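PDB 4MNR: peptidoglycan glycosyltransferase from Eggerthella lenta, which belongs by family to the penicillin-binding proteins, pairing a PBP-type dimerisation domain with a domain of the beta-lactamase clan. Local coordinates for residues A131-D136 / A319-M324; G178-P183 / Y275-L280. All blocks are in the same frame, centred on the assembly; numbering follows the deposited sequence. Where two conformers were deposited one is given.

Contact 1: residues A131-D136 / A319-M324; sequences ACVVMD and ATVLEM
Val133 on strand 130-135 and Leu322 in the first turn of helix 321-332 are the nearest pair by CA, 6.3 Å apart. Ala131, Val133 and Met135 all send their CB atoms toward the helix. Ala131 CB meets Val321 CG2 at 3.8 Å, while the other branch, Val321 CG1, lies 3.9 Å from Val133 CG2; the two valines slide past each other in opposite directions. The same Val133 methyl comes within 4.1 Å of the backbone N of Leu322. Leu322 has CG anti to its backbone N (chi1 176°), beside the carbonyl carbon, and its CD1 meets the selenium of Met135, a selenomethionine modelled in two conformers; in one of them SE lies 4.1 Å from CD1 and the side chains cross at about a right angle. Val321 also touches Val430 and Trp413, which sets the helix start over neighbouring strands of the five-stranded antiparallel sheet. Thr320, the N-cap, accepts from Glu323 N through OG1 (3.0 Å, 152°). The strand's backbone bonds go to its sheet neighbours, among them Ala428 and Val430. What joins helix to sheet here is therefore buried aliphatic contact among Ala131, Val133, Val321 and Leu322, to which the selenium of one Met135 conformer adds, with no hydrogen bond across.

Contact 2: residues G178-P183 / Y275-L280; sequences GSLYAP and YTPESL
Leu180, Gly178 and Pro277 give up the most surface where two irregular segments meet, the run from Gly178 to Leu180 lying within 14° of the direction of 275-280. Leu180 reaches across with the end of its side chain. Its CG is anti to the carbonyl carbon (chi1 -69°) and rests 3.9 Å from Pro277 CG, the two side chains sliding past each other in opposite directions. Both methyls lie against the carbonyl oxygen of Glu278, CD2 the nearer at 3.6 Å, and CD1 also meets Leu280 CD1 at 3.9 Å, where the leucines cross at about a right angle. Ser279 CA lies 4.0 Å from Leu180 CD2.

Gly178 brings bare backbone to the other end of the contact. Its CA is 3.5 Å from Tyr275 O, a CA-H...O contact bent to 125° at the hydrogen. Pro277 CD packs 3.6 Å from the carbonyl carbon of Gly178, and the oxygen of that carbonyl sits near the plane of the Tyr275 ring, at its edge, 3.7 Å from CE2. On one face of this ring, toward the rim, is Pro277 N.

Segment 178-183 runs just ahead of the STFK sequence, the SxxK motif of penicillin-binding proteins. No conventional hydrogen bond spans the two loops near the surface; their contact is van der Waals packing of Leu180 and the Gly178 backbone against Pro277, Tyr275 and Leu280, supplemented by C-H groups lying against carbonyl oxygens.

Of the four segments, the chain reaches 131-136 first, on strand 130-135, then passes through 178-183 and 275-280 before reaching 319-324 at the start of helix 321-332. Contact 2 closes a loop of 91 intervening residues, and this lies wholly within the 182-residue excursion that contact 1 closes; the two do not cross. Their centres are 10 Å apart and they are joined by two probable hydrogen bonds: Tyr181 N to Ala319 O at 2.8 Å, and Thr320 N to Ser279 OG at 3.3 Å. The residues just before the helix thus meet both surface loops of contact 2, while its first turn packs on strand 130-135 of the buried sheet.

Contact 1: residues A131-D136 / A319-M324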
ATOM      1  N   ALA A 131      -8.479   0.339   1.148  1.00  7.39           N
ATOM      2  CA  ALA A 131      -7.510   1.354   1.515  1.00  8.68           C
ATOM      3  C   ALA A 131      -6.756   1.855   0.316  1.00  8.85           C
ATOM      4  O   ALA A 131      -6.648   1.158  -0.701  1.00  9.03           O
ATOM      5  CB  ALA A 131      -6.521   0.791   2.534  1.00  8.44           C
ATOM      6  N   CYS A 132      -6.210   3.061   0.449  1.00  6.10           N
ATOM      7  CA  CYS A 132      -5.444   3.668  -0.631  1.00  9.05           C
ATOM      8  C   CYS A 132      -4.285   4.470  -0.063  1.00 11.62           C
ATOM      9  O   CYS A 132      -4.469   5.228   0.892  1.00 11.39           O
ATOM     10  CB  CYS A 132      -6.365   4.563  -1.454  1.00 10.11           C
ATOM     11  SG  CYS A 132      -5.522   5.419  -2.811  1.00 12.23           S
ATOM     12  N   VAL A 133      -3.089   4.290  -0.631  1.00  5.57           N
ATOM     13  CA  VAL A 133      -1.918   5.062  -0.233  1.00  7.93           C
ATOM     14  C   VAL A 133      -1.314   5.703  -1.483  1.00  9.52           C
ATOM     15  O   VAL A 133      -1.174   5.041  -2.505  1.00  9.73           O
ATOM     16  CB  VAL A 133      -0.855   4.165   0.450  1.00 10.20           C
ATOM     17  CG1 VAL A 133       0.448   4.948   0.685  1.00 10.72           C
ATOM     18  CG2 VAL A 133      -1.392   3.583   1.762  1.00 11.22           C
ATOM     19  N   VAL A 134      -0.997   6.996  -1.410  1.00  6.08           N
ATOM     20  CA  VAL A 134      -0.351   7.699  -2.510  1.00  7.46           C
ATOM     21  C   VAL A 134       0.951   8.235  -1.945  1.00  8.97           C
ATOM     22  O   VAL A 134       0.959   8.847  -0.883  1.00  9.68           O
ATOM     23  CB  VAL A 134      -1.197   8.888  -3.007  1.00  7.42           C
ATOM     24  CG1 VAL A 134      -0.494   9.601  -4.133  1.00  7.99           C
ATOM     25  CG2 VAL A 134      -2.578   8.426  -3.471  1.00  9.75           C
HETATM   26  N   MSE A 135       2.040   8.007  -2.670  0.60  6.61           N
HETATM   27  CA  MSE A 135       3.368   8.391  -2.206  0.60  8.08           C
HETATM   28  C   MSE A 135       4.115   9.167  -3.272  0.60  9.09           C
HETATM   29  O   MSE A 135       3.846   9.030  -4.473  0.60  9.20           O
HETATM   30  CB  MSE A 135       4.190   7.144  -1.859  0.60  9.36           C
HETATM   31  CG  MSE A 135       3.543   6.229  -0.845  0.60 12.83           C
HETATM   32 SE   MSE A 135       4.791   4.928  -0.113  0.50 16.04          SE
HETATM   33  CE  MSE A 135       5.673   6.134   1.107  0.60 12.82           C
ATOM     34  N   ASP A 136       5.067   9.979  -2.824  1.00  9.75           N
ATOM     35  CA  ASP A 136       6.058  10.563  -3.729  1.00 10.30           C
ATOM     36  C   ASP A 136       7.248   9.614  -3.722  1.00 11.36           C
ATOM     37  O   ASP A 136       7.913   9.463  -2.704  1.00 10.66           O
ATOM     38  CB  ASP A 136       6.501  11.943  -3.237  1.00 10.82           C
ATOM     39  CG  ASP A 136       7.555  12.585  -4.146  1.00 16.51           C
ATOM     40  OD1 ASP A 136       8.146  11.887  -5.009  1.00 15.60           O
ATOM     41  OD2 ASP A 136       7.809  13.802  -4.001  1.00 20.02           O
ATOM     42  N   ALA A 319       0.808  -8.524   2.920  1.00  8.86           N
ATOM     43  CA  ALA A 319       1.403  -7.201   2.898  1.00  9.22           C
ATOM     44  C   ALA A 319       0.414  -6.150   3.346  1.00  7.99           C
ATOM     45  O   ALA A 319      -0.796  -6.307   3.162  1.00  9.89           O
ATOM     46  CB  ALA A 319       1.885  -6.871   1.492  1.00 10.73           C
ATOM     47  N   THR A 320       0.940  -5.053   3.880  1.00  8.05           N
ATOM     48  CA  THR A 320       0.098  -3.875   4.076  1.00 10.44           C
ATOM     49  C   THR A 320      -0.040  -3.110   2.772  1.00 11.30           C
ATOM     50  O   THR A 320       0.746  -3.299   1.855  1.00  8.75           O
ATOM     51  CB  THR A 320       0.696  -2.943   5.133  1.00 10.88           C
ATOM     52  OG1 THR A 320       2.017  -2.551   4.746  1.00 11.05           O
ATOM     53  CG2 THR A 320       0.756  -3.633   6.466  1.00 12.32           C
ATOM     54  N   VAL A 321      -1.028  -2.222   2.687  1.00 10.21           N
ATOM     55  CA  VAL A 321      -1.165  -1.397   1.489  1.00  9.27           C
ATOM     56  C   VAL A 321       0.051  -0.470   1.378  1.00 10.60           C
ATOM     57  O   VAL A 321       0.565  -0.211   0.285  1.00 10.11           O
ATOM     58  CB  VAL A 321      -2.488  -0.614   1.509  1.00 10.24           C
ATOM     59  CG1 VAL A 321      -2.628   0.241   0.243  1.00 12.93           C
ATOM     60  CG2 VAL A 321      -3.646  -1.600   1.635  1.00 11.41           C
ATOM     61  N   LEU A 322       0.541  -0.008   2.527  1.00  9.87           N
ATOM     62  CA  LEU A 322       1.764   0.793   2.566  1.00 12.08           C
ATOM     63  C   LEU A 322       2.945   0.039   1.957  1.00  6.97           C
ATOM     64  O   LEU A 322       3.696   0.607   1.152  1.00  9.71           O
ATOM     65  CB  LEU A 322       2.079   1.193   4.013  1.00 12.55           C
ATOM     66  CG  LEU A 322       3.382   1.953   4.232  1.00 12.25           C
ATOM     67  CD1 LEU A 322       3.424   3.257   3.417  1.00 11.90           C
ATOM     68  CD2 LEU A 322       3.594   2.244   5.718  1.00 14.32           C
ATOM     69  N   GLU A 323       3.087  -1.244   2.307  1.00  7.63           N
ATOM     70  CA  GLU A 323       4.157  -2.059   1.743  1.00  8.67           C
ATOM     71  C   GLU A 323       4.013  -2.165   0.223  1.00  7.92           C
ATOM     72  O   GLU A 323       4.999  -2.056  -0.501  1.00 10.24           O
ATOM     73  CB  GLU A 323       4.183  -3.460   2.357  1.00 12.64           C
ATOM     74  CG  GLU A 323       5.052  -4.464   1.598  1.00 13.48           C
ATOM     75  CD  GLU A 323       6.546  -4.120   1.605  1.00 17.83           C
ATOM     76  OE1 GLU A 323       7.049  -3.565   2.606  1.00 24.17           O
ATOM     77  OE2 GLU A 323       7.225  -4.410   0.596  1.00 16.28           O
HETATM   78  N   MSE A 324       2.795  -2.365  -0.265  1.00  8.87           N
HETATM   79  CA  MSE A 324       2.622  -2.454  -1.715  1.00 10.31           C
HETATM   80  C   MSE A 324       2.909  -1.135  -2.423  1.00 10.24           C
HETATM   81  O   MSE A 324       3.405  -1.119  -3.540  1.00  9.98           O
HETATM   82  CB  MSE A 324       1.241  -3.022  -2.096  1.00 11.50           C
HETATM   83  CG  MSE A 324       1.014  -4.430  -1.573  1.00 10.95           C
HETATM   84 SE   MSE A 324       2.495  -5.665  -1.947  0.76 18.05          SE
HETATM   85  CE  MSE A 324       2.525  -5.527  -3.895  1.00 17.28           C
TER

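Contact 2: residues G178-P183 / Y275-L280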
ATOM      1  N   GLY A 178      -2.337  -0.472   8.801  1.00 13.56           N
ATOM      2  CA  GLY A 178      -2.477  -1.345   9.962  1.00 12.77           C
ATOM      3  C   GLY A 178      -2.960  -2.769   9.757  1.00 13.33           C
ATOM      4  O   GLY A 178      -3.112  -3.508  10.730  1.00 16.05           O
ATOM      5  N   SER A 179      -3.180  -3.151   8.500  1.00 10.11           N
ATOM      6  CA  SER A 179      -3.810  -4.429   8.154  1.00 12.95           C
ATOM      7  C   SER A 179      -3.026  -5.217   7.098  1.00 13.69           C
ATOM      8  O   SER A 179      -2.608  -4.652   6.091  1.00 12.68           O
ATOM      9  CB  SER A 179      -5.223  -4.161   7.621  1.00 14.39           C
ATOM     10  OG  SER A 179      -6.039  -3.592   8.631  1.00 15.77           O
ATOM     11  N   LEU A 180      -2.864  -6.527   7.301  1.00 13.31           N
ATOM     12  CA  LEU A 180      -2.230  -7.373   6.282  1.00  9.12           C
ATOM     13  C   LEU A 180      -3.241  -7.922   5.290  1.00  9.91           C
ATOM     14  O   LEU A 180      -4.303  -8.414   5.679  1.00 14.00           O
ATOM     15  CB  LEU A 180      -1.493  -8.556   6.911  1.00 10.99           C
ATOM     16  CG  LEU A 180      -0.244  -8.211   7.713  1.00 11.47           C
ATOM     17  CD1 LEU A 180       0.331  -9.489   8.332  1.00 15.83           C
ATOM     18  CD2 LEU A 180       0.776  -7.521   6.832  1.00 12.85           C
ATOM     19  N   TYR A 181      -2.878  -7.888   4.021  1.00  8.78           N
ATOM     20  CA  TYR A 181      -3.711  -8.429   2.947  1.00  9.80           C
ATOM     21  C   TYR A 181      -2.900  -9.398   2.094  1.00 11.67           C
ATOM     22  O   TYR A 181      -1.685  -9.270   1.990  1.00 10.79           O
ATOM     23  CB  TYR A 181      -4.156  -7.305   2.011  1.00  9.25           C
ATOM     24  CG  TYR A 181      -5.205  -6.340   2.538  1.00  8.23           C
ATOM     25  CD1 TYR A 181      -6.556  -6.620   2.388  1.00 13.90           C
ATOM     26  CD2 TYR A 181      -4.844  -5.146   3.144  1.00 11.31           C
ATOM     27  CE1 TYR A 181      -7.523  -5.746   2.844  1.00 17.60           C
ATOM     28  CE2 TYR A 181      -5.806  -4.269   3.613  1.00 13.23           C
ATOM     29  CZ  TYR A 181      -7.141  -4.571   3.452  1.00 16.15           C
ATOM     30  OH  TYR A 181      -8.122  -3.707   3.899  1.00 17.32           O
ATOM     31  N   ALA A 182      -3.572 -10.351   1.450  1.00 11.99           N
ATOM     32  CA  ALA A 182      -2.928 -11.069   0.348  1.00  9.43           C
ATOM     33  C   ALA A 182      -2.862 -10.111  -0.838  1.00 10.99           C
ATOM     34  O   ALA A 182      -3.885  -9.528  -1.223  1.00 10.66           O
ATOM     35  CB  ALA A 182      -3.742 -12.278  -0.027  1.00 12.51           C
ATOM     36  N   PRO A 183      -1.670  -9.946  -1.433  1.00  8.84           N
ATOM     37  CA  PRO A 183      -1.557  -8.957  -2.514  1.00  7.45           C
ATOM     38  C   PRO A 183      -2.017  -9.502  -3.857  1.00 11.94           C
ATOM     39  O   PRO A 183      -2.211  -8.726  -4.800  1.00 13.69           O
ATOM     40  CB  PRO A 183      -0.057  -8.653  -2.558  1.00 10.88           C
ATOM     41  CG  PRO A 183       0.591  -9.941  -2.092  1.00 10.07           C
ATOM     42  CD  PRO A 183      -0.356 -10.489  -1.026  1.00 10.94           C
ATOM     43  N   TYR A 275       0.779   2.307  13.750  1.00 13.62           N
ATOM     44  CA  TYR A 275       0.987   0.872  13.822  1.00 15.88           C
ATOM     45  C   TYR A 275       0.961   0.270  12.436  1.00 17.06           C
ATOM     46  O   TYR A 275       0.010   0.478  11.686  1.00 14.59           O
ATOM     47  CB  TYR A 275      -0.093   0.211  14.659  1.00 14.34           C
ATOM     48  CG  TYR A 275      -0.034  -1.290  14.558  1.00 17.26           C
ATOM     49  CD1 TYR A 275       0.995  -1.997  15.162  1.00 21.29           C
ATOM     50  CD2 TYR A 275      -0.984  -1.994  13.835  1.00 21.62           C
ATOM     51  CE1 TYR A 275       1.068  -3.377  15.061  1.00 24.00           C
ATOM     52  CE2 TYR A 275      -0.921  -3.379  13.732  1.00 21.29           C
ATOM     53  CZ  TYR A 275       0.110  -4.056  14.343  1.00 22.66           C
ATOM     54  OH  TYR A 275       0.184  -5.430  14.252  1.00 28.12           O
ATOM     55  N   THR A 276       2.018  -0.465  12.100  1.00 15.04           N
ATOM     56  CA  THR A 276       2.087  -1.142  10.811  1.00 14.72           C
ATOM     57  C   THR A 276       2.659  -2.535  11.044  1.00 16.19           C
ATOM     58  O   THR A 276       3.811  -2.675  11.468  1.00 19.69           O
ATOM     59  CB  THR A 276       3.001  -0.379   9.824  1.00 19.84           C
ATOM     60  OG1 THR A 276       2.597   0.992   9.739  1.00 27.54           O
ATOM     61  CG2 THR A 276       2.928  -0.998   8.441  1.00 19.44           C
ATOM     62  N   PRO A 277       1.853  -3.577  10.798  1.00 15.35           N
ATOM     63  CA  PRO A 277       2.378  -4.930  11.002  1.00 13.63           C
ATOM     64  C   PRO A 277       3.445  -5.249   9.958  1.00 15.14           C
ATOM     65  O   PRO A 277       3.387  -4.770   8.827  1.00 15.02           O
ATOM     66  CB  PRO A 277       1.147  -5.820  10.797  1.00 15.06           C
ATOM     67  CG  PRO A 277       0.258  -5.024   9.872  1.00 14.34           C
ATOM     68  CD  PRO A 277       0.482  -3.575  10.260  1.00 13.95           C
ATOM     69  N   GLU A 278       4.420  -6.054  10.356  1.00 15.32           N
ATOM     70  CA  GLU A 278       5.435  -6.545   9.438  1.00 14.09           C
ATOM     71  C   GLU A 278       4.760  -7.306   8.293  1.00 10.49           C
ATOM     72  O   GLU A 278       3.889  -8.147   8.544  1.00 13.84           O
ATOM     73  CB  GLU A 278       6.335  -7.497  10.227  1.00 16.24           C
ATOM     74  CG  GLU A 278       7.598  -7.925   9.547  1.00 21.87           C
ATOM     75  CD  GLU A 278       8.415  -8.856  10.435  1.00 31.96           C
ATOM     76  OE1 GLU A 278       8.047  -9.039  11.614  1.00 34.53           O
ATOM     77  OE2 GLU A 278       9.414  -9.419   9.955  1.00 31.51           O
ATOM     78  N   SER A 279       5.150  -7.019   7.049  1.00 11.47           N
ATOM     79  CA  SER A 279       4.683  -7.824   5.916  1.00 10.23           C
ATOM     80  C   SER A 279       5.457  -9.135   5.934  1.00 11.88           C
ATOM     81  O   SER A 279       6.612  -9.171   6.359  1.00 15.26           O
ATOM     82  CB  SER A 279       4.877  -7.076   4.593  1.00 11.45           C
ATOM     83  OG  SER A 279       4.033  -5.938   4.536  1.00 11.82           O
ATOM     84  N   LEU A 280       4.812 -10.220   5.507  1.00 11.19           N
ATOM     85  CA  LEU A 280       5.329 -11.557   5.793  1.00 11.10           C
ATOM     86  C   LEU A 280       5.573 -12.411   4.556  1.00 11.07           C
ATOM     87  O   LEU A 280       4.815 -12.355   3.586  1.00 11.35           O
ATOM     88  CB  LEU A 280       4.357 -12.305   6.711  1.00 13.25           C
ATOM     89  CG  LEU A 280       4.001 -11.590   8.013  1.00 13.39           C
ATOM     90  CD1 LEU A 280       2.921 -12.343   8.772  1.00 17.76           C
ATOM     91  CD2 LEU A 280       5.249 -11.470   8.831  1.00 13.94           C
TER